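Local coordinates for GNA33 (Neisseria gonorrhoeae FA 1090, PDB 2G5D), which probably cleaves the glycosidic bond between N-acetylmuramic acid and N-acetylglucosamine in peptidoglycan as a lytic transglycosylase, leaving a 1,6-anhydro-N-acetylmuramic acid end, at residues Q76-V81 against N414-E419. Residues are numbered along the deposited sequence; the frame is centred on the assembly and turned at random.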
loop_
_atom_site.group_PDB
_atom_site.type_symbol
_atom_site.label_atom_id
_atom_site.label_comp_id
_atom_site.label_asym_id
_atom_site.label_seq_id
_atom_site.Cartn_x
_atom_site.Cartn_y
_atom_site.Cartn_z
ATOM N N GLN A 76 4.958 -19.658 10.511
ATOM C CA GLN A 76 6.001 -20.429 11.182
ATOM C C GLN A 76 7.201 -19.581 11.615
ATOM O O GLN A 76 7.812 -18.866 10.814
ATOM C CB GLN A 76 6.438 -21.616 10.319
ATOM C CG GLN A 76 7.375 -22.649 10.999
ATOM C CD GLN A 76 6.990 -23.017 12.433
ATOM O OE1 GLN A 76 5.833 -23.345 12.729
ATOM N NE2 GLN A 76 7.976 -22.991 13.326
ATOM N N GLY A 77 7.517 -19.665 12.902
ATOM C CA GLY A 77 8.670 -18.972 13.458
ATOM C C GLY A 77 8.360 -17.624 14.095
ATOM O O GLY A 77 9.250 -17.008 14.699
ATOM N N TRP A 78 7.100 -17.183 13.990
ATOM C CA TRP A 78 6.668 -15.887 14.528
ATOM C C TRP A 78 5.694 -16.021 15.706
ATOM O O TRP A 78 5.319 -15.024 16.300
ATOM C CB TRP A 78 6.024 -15.005 13.425
ATOM C CG TRP A 78 6.989 -14.457 12.369
ATOM C CD1 TRP A 78 7.302 -15.044 11.170
ATOM C CD2 TRP A 78 7.720 -13.210 12.410
ATOM N NE1 TRP A 78 8.173 -14.256 10.472
ATOM C CE2 TRP A 78 8.459 -13.129 11.204
ATOM C CE3 TRP A 78 7.825 -12.160 13.353
ATOM C CZ2 TRP A 78 9.297 -12.054 10.905
ATOM C CZ3 TRP A 78 8.645 -11.075 13.046
ATOM C CH2 TRP A 78 9.380 -11.036 11.841
ATOM N N GLN A 79 5.316 -17.249 16.058
ATOM C CA GLN A 79 4.302 -17.510 17.080
ATOM C C GLN A 79 4.685 -16.967 18.452
ATOM O O GLN A 79 3.882 -16.302 19.105
ATOM C CB GLN A 79 4.017 -19.021 17.218
ATOM C CG GLN A 79 3.596 -19.741 15.934
ATOM C CD GLN A 79 4.753 -20.457 15.230
ATOM O OE1 GLN A 79 5.894 -19.983 15.214
ATOM N NE2 GLN A 79 4.452 -21.602 14.641
ATOM N N ASP A 80 5.899 -17.302 18.894
ATOM C CA ASP A 80 6.444 -16.861 20.180
ATOM C C ASP A 80 6.619 -15.333 20.327
ATOM O O ASP A 80 6.199 -14.763 21.347
ATOM C CB ASP A 80 7.765 -17.592 20.478
ATOM C CG ASP A 80 7.549 -18.951 21.093
ATOM O OD1 ASP A 80 8.553 -19.683 21.244
ATOM O OD2 ASP A 80 6.383 -19.292 21.440
ATOM N N VAL A 81 7.224 -14.678 19.335
ATOM C CA VAL A 81 7.316 -13.199 19.369
ATOM C C VAL A 81 5.934 -12.526 19.377
ATOM O O VAL A 81 5.699 -11.571 20.123
ATOM C CB VAL A 81 8.279 -12.576 18.289
ATOM C CG1 VAL A 81 9.759 -12.946 18.586
ATOM C CG2 VAL A 81 7.858 -12.953 16.835
ATOM N N ASN A 414 15.189 -13.936 17.003
ATOM C CA ASN A 414 16.514 -14.566 17.164
ATOM C C ASN A 414 16.537 -15.971 16.585
ATOM O O ASN A 414 15.704 -16.800 16.957
ATOM C CB ASN A 414 16.879 -14.695 18.637
ATOM C CG ASN A 414 16.931 -13.381 19.356
ATOM O OD1 ASN A 414 17.239 -12.349 18.778
ATOM N ND2 ASN A 414 16.675 -13.421 20.652
ATOM N N GLY A 415 17.490 -16.243 15.690
ATOM C CA GLY A 415 17.578 -17.547 15.045
ATOM C C GLY A 415 17.045 -17.575 13.628
ATOM O O GLY A 415 17.512 -18.342 12.801
ATOM N N MET A 416 16.059 -16.731 13.339
ATOM C CA MET A 416 15.504 -16.655 11.995
ATOM C C MET A 416 16.388 -15.773 11.100
ATOM O O MET A 416 16.691 -14.622 11.428
ATOM C CB MET A 416 14.062 -16.147 12.031
ATOM C CG MET A 416 13.420 -15.973 10.661
ATOM S SD MET A 416 11.915 -14.974 10.681
ATOM C CE MET A 416 10.815 -16.028 11.616
ATOM N N LYS A 417 16.800 -16.328 9.970
ATOM C CA LYS A 417 17.659 -15.606 9.053
ATOM C C LYS A 417 16.821 -14.877 8.017
ATOM O O LYS A 417 15.711 -15.303 7.702
ATOM C CB LYS A 417 18.695 -16.552 8.413
ATOM C CG LYS A 417 19.814 -16.933 9.398
ATOM C CD LYS A 417 21.072 -17.391 8.711
ATOM C CE LYS A 417 21.236 -18.891 8.815
ATOM N NZ LYS A 417 21.575 -19.253 10.205
ATOM N N PRO A 418 17.339 -13.758 7.494
ATOM C CA PRO A 418 16.697 -13.146 6.357
ATOM C C PRO A 418 16.902 -14.046 5.131
ATOM O O PRO A 418 17.760 -14.935 5.121
ATOM C CB PRO A 418 17.431 -11.821 6.221
ATOM C CG PRO A 418 18.761 -12.073 6.804
ATOM C CD PRO A 418 18.562 -13.040 7.892
ATOM N N GLU A 419 16.101 -13.844 4.107
ATOM C CA GLU A 419 16.200 -14.713 2.972
ATOM C C GLU A 419 15.799 -13.938 1.740
ATOM O O GLU A 419 14.815 -13.200 1.745
ATOM C CB GLU A 419 15.284 -15.922 3.174
ATOM C CG GLU A 419 15.307 -16.917 2.066
ATOM C CD GLU A 419 14.267 -18.010 2.267
ATOM O OE1 GLU A 419 13.702 -18.096 3.381
ATOM O OE2 GLU A 419 14.016 -18.765 1.303
#
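A single methionine side chain carries nearly all of this contact: M416 lays its terminal methyl over one face of the W78 indole, and no hydrogen bond joins the two segments. M416 CE stands 3.7 Å from the centroid of the five-membered ring of W78 and 24° off its normal, a CH-pi contact displaced toward the nitrogen side of the indole. The nearest ring atom, W78 NE1, is 3.4 Å from M416 CE. The sulfur sits more obliquely, M416 SD lying 4.4 Å from the same centroid. It also reaches the six-membered ring, where W78 CZ2 is 3.9 Å from M416 SD. The M416 side chain runs out extended through chi1 (177°, CG anti to the backbone N) and chi2, and bends only at chi3 (-67°); this last turn places the methyl beside the backbone of 76-81 as well as over the ring. There G77 O lies 3.6 Å from M416 CE. G77, with no side chain and a positive phi, lets the methyl lie close against the turn. The turn leading into helix 79-86 is tied together by its own amides. Q79 OE1 accepts the backbone N-H of G77, with 2.8 Å between Q79 OE1 and G77 N, while Q79 NE2 donates to Q76 OE1, so one glutamine side chain bridges backbone and side chain just ahead of the helix. W78 itself is buried, packed by F65 and L72 of helix 58-72, F103, and L412 and P413 of strand 403-413, whereas M416 remains partly exposed. The pair illustrates how a Met-aromatic contact can join distant parts of a chain: here the loop after strand 403-413 of the beta-barrel region covers a tryptophan just ahead of helix 79-86.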